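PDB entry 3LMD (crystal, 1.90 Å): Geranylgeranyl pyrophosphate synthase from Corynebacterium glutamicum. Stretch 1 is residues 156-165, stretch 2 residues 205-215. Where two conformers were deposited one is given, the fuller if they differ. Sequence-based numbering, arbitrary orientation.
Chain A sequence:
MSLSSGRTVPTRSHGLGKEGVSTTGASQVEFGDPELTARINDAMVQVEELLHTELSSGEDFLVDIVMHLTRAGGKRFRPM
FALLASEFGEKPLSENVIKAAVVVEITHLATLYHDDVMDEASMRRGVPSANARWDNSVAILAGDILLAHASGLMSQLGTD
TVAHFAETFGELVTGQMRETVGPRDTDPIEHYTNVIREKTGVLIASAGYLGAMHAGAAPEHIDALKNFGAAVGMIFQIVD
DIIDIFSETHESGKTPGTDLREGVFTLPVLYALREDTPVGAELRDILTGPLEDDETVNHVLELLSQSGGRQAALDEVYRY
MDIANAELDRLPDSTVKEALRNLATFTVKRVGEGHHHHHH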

# COMPACT_ATOMS: atom_id res chain seq x y z
N GLN A 156 3.32 17.42 -0.70
CA GLN A 156 3.24 18.84 -0.40
C GLN A 156 3.91 19.15 0.94
O GLN A 156 4.18 20.32 1.26
CB GLN A 156 1.78 19.32 -0.38
CG GLN A 156 1.07 19.13 -1.74
CD GLN A 156 -0.33 19.72 -1.73
OE1 GLN A 156 -1.14 19.37 -0.87
NE2 GLN A 156 -0.61 20.63 -2.66
N LEU A 157 4.20 18.11 1.72
CA LEU A 157 4.77 18.29 3.06
C LEU A 157 6.29 18.26 3.03
O LEU A 157 6.93 18.78 3.93
CB LEU A 157 4.22 17.26 4.07
CG LEU A 157 2.72 17.47 4.37
CD1 LEU A 157 2.17 16.31 5.19
CD2 LEU A 157 2.56 18.78 5.15
N GLY A 158 6.88 17.65 2.01
CA GLY A 158 8.33 17.68 1.87
C GLY A 158 8.96 16.30 2.02
O GLY A 158 8.34 15.37 2.55
N THR A 159 10.20 16.15 1.56
CA THR A 159 10.83 14.82 1.53
C THR A 159 11.14 14.26 2.91
O THR A 159 11.19 13.03 3.07
CB THR A 159 12.14 14.82 0.69
OG1 THR A 159 13.03 15.79 1.23
CG2 THR A 159 11.87 15.16 -0.73
N ASP A 160 11.38 15.11 3.91
CA ASP A 160 11.64 14.60 5.25
C ASP A 160 10.40 13.88 5.79
O ASP A 160 10.52 12.91 6.53
CB ASP A 160 12.07 15.74 6.18
CG ASP A 160 13.42 16.36 5.78
OD1 ASP A 160 14.15 15.77 4.94
OD2 ASP A 160 13.74 17.44 6.30
N THR A 161 9.21 14.37 5.42
CA THR A 161 7.98 13.70 5.85
C THR A 161 7.88 12.35 5.16
O THR A 161 7.50 11.33 5.78
CB THR A 161 6.73 14.56 5.53
OG1 THR A 161 6.79 15.74 6.35
CG2 THR A 161 5.38 13.78 5.81
N VAL A 162 8.24 12.33 3.88
CA VAL A 162 8.17 11.10 3.10
C VAL A 162 9.15 10.04 3.67
O VAL A 162 8.81 8.87 3.78
CB VAL A 162 8.48 11.34 1.60
CG1 VAL A 162 8.46 10.03 0.79
CG2 VAL A 162 7.43 12.34 0.98
N ALA A 163 10.36 10.47 4.03
CA ALA A 163 11.38 9.57 4.57
C ALA A 163 10.88 9.00 5.89
O ALA A 163 11.01 7.78 6.16
CB ALA A 163 12.67 10.35 4.81
N HIS A 164 10.31 9.87 6.72
CA HIS A 164 9.78 9.44 8.01
C HIS A 164 8.59 8.49 7.82
O HIS A 164 8.47 7.49 8.52
CB HIS A 164 9.36 10.66 8.84
CG HIS A 164 8.66 10.29 10.10
ND1 HIS A 164 9.34 9.94 11.25
CD2 HIS A 164 7.34 10.16 10.38
CE1 HIS A 164 8.47 9.63 12.20
NE2 HIS A 164 7.25 9.76 11.69
N PHE A 165 7.72 8.81 6.87
CA PHE A 165 6.62 7.90 6.52
C PHE A 165 7.13 6.53 6.09
O PHE A 165 6.62 5.49 6.52
CB PHE A 165 5.75 8.50 5.38
CG PHE A 165 4.77 7.51 4.78
CD1 PHE A 165 3.53 7.31 5.37
CD2 PHE A 165 5.13 6.73 3.70
CE1 PHE A 165 2.63 6.37 4.82
CE2 PHE A 165 4.25 5.78 3.15
CZ PHE A 165 2.99 5.59 3.73
N ALA A 205 3.96 7.60 17.84
CA ALA A 205 5.24 8.30 17.84
C ALA A 205 5.33 9.21 16.62
O ALA A 205 5.79 10.36 16.72
CB ALA A 205 6.43 7.31 17.86
N SER A 206 4.89 8.71 15.46
CA SER A 206 4.93 9.49 14.23
C SER A 206 4.04 10.73 14.29
O SER A 206 4.39 11.76 13.76
CB SER A 206 4.51 8.60 13.03
OG SER A 206 4.37 9.38 11.87
N ALA A 207 2.85 10.59 14.85
CA ALA A 207 1.97 11.73 15.04
C ALA A 207 2.67 12.83 15.86
O ALA A 207 2.59 14.01 15.51
CB ALA A 207 0.72 11.31 15.72
N GLY A 208 3.37 12.45 16.93
CA GLY A 208 4.10 13.46 17.77
C GLY A 208 5.23 14.10 16.96
O GLY A 208 5.41 15.32 16.94
N TYR A 209 5.98 13.26 16.26
CA TYR A 209 7.12 13.72 15.46
C TYR A 209 6.65 14.75 14.40
O TYR A 209 7.19 15.86 14.30
CB TYR A 209 7.80 12.52 14.76
CG TYR A 209 8.94 12.97 13.85
CD1 TYR A 209 10.22 13.21 14.35
CD2 TYR A 209 8.71 13.20 12.49
CE1 TYR A 209 11.28 13.66 13.50
CE2 TYR A 209 9.76 13.66 11.62
CZ TYR A 209 11.03 13.88 12.15
OH TYR A 209 12.05 14.32 11.33
N LEU A 210 5.62 14.38 13.64
CA LEU A 210 5.17 15.17 12.51
C LEU A 210 4.47 16.45 12.96
O LEU A 210 4.69 17.50 12.37
CB LEU A 210 4.25 14.33 11.62
CG LEU A 210 5.00 13.26 10.79
CD1 LEU A 210 3.92 12.43 10.02
CD2 LEU A 210 6.05 13.86 9.84
N GLY A 211 3.62 16.35 13.98
CA GLY A 211 2.92 17.53 14.51
C GLY A 211 3.94 18.55 14.99
O GLY A 211 3.83 19.72 14.64
N ALA A 212 4.94 18.10 15.74
CA ALA A 212 5.96 19.02 16.26
C ALA A 212 6.85 19.55 15.13
O ALA A 212 7.17 20.75 15.09
CB ALA A 212 6.80 18.35 17.35
N MET A 213 7.28 18.68 14.22
CA MET A 213 8.20 19.10 13.17
C MET A 213 7.56 20.14 12.24
O MET A 213 8.21 21.15 11.90
CB MET A 213 8.72 17.91 12.34
CG MET A 213 9.78 18.35 11.26
SD MET A 213 9.05 18.81 9.67
CE MET A 213 8.90 17.09 9.03
N HIS A 214 6.34 19.88 11.80
CA HIS A 214 5.64 20.83 10.92
C HIS A 214 5.23 22.14 11.60
O HIS A 214 4.93 23.11 10.91
CB HIS A 214 4.46 20.20 10.18
CG HIS A 214 4.89 19.30 9.07
ND1 HIS A 214 5.44 19.77 7.90
CD2 HIS A 214 4.98 17.94 9.01
CE1 HIS A 214 5.78 18.75 7.13
NE2 HIS A 214 5.52 17.63 7.78
N ALA A 215 5.24 22.16 12.93
CA ALA A 215 5.02 23.40 13.66
C ALA A 215 6.32 24.16 13.89
O ALA A 215 6.32 25.25 14.49
CB ALA A 215 4.35 23.10 14.98

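How does the start of stretch 1 meet the end of stretch 2? Helices 159-165 and 205-214 run nearly antiparallel, at 173°, and just before the first of them Leu-157 lies across from His-214. Its side chain, in the m,t rotamer, places CD2 over one face of the imidazole, 4.1 Å from the centroid of the His-214 ring, in a CH-pi contact. The backbone takes part as well, with Leu-157 O 3.4 Å from His-214 CE1. A branched aliphatic side chain suits this place because it can cover an aromatic face while NE2 stays open to a polar partner. Gly-158 then turns the chain into the next helix with a positive phi of 115°; at its backbone angles a CB would be jammed against the carbonyl oxygen of Leu-157, and glycine avoids that strain. Asp-160, more exposed, adds only a loose contact, its CB 4.5 Å from Met-213 CE.

What meets NE2 of His-214? Thr-161, in the first turn of helix 159-165, brings its hydroxyl there: Thr-161 OG1 and His-214 NE2 are hydrogen-bonded at 2.7 Å, near the plane of the ring, where the nitrogen's lone pair or proton must lie. Its CA-to-CB bond points sideways, yet the m rotamer carries OG1 across to the other helix. The hydroxyl is buried, so the bond gives it a polar partner among apolar neighbours: Met-213 CE lies 3.7 Å from Thr-161 OG1, and Leu-210 CD2 is 4.0 Å from the same oxygen.

Why does His-164 cover so much of the contact? It has 94 Å² covered by stretch 2, the largest share of any residue here, and its ring uses both a face and an edge. At the edge, His-164 NE2 and Ser-206 OG form a hydrogen bond of 2.9 Å; the small serine, in the t rotamer, supplies a hydroxyl without filling the space the imidazole needs. Over one face lies Tyr-209, in an offset stack with ring centroids 4.3 Å apart and planes tilted by 14°; His-164 ND1 comes within 3.5 Å of Tyr-209 CD2. Leu-210 adds an apolar contact, its CG 3.9 Å from His-164 CD2.

What does the whole arrangement achieve? The helix axes stay 11.4 Å apart at their closest, so side chains must bridge the gap, and 383 Å² is buried in total. Two histidines, one from each stretch, each combine a hydrogen bond at the ring edge with packing over a face. Phe-165, whose CA-to-CB bond points sideways and whose ring end leads away, takes no part.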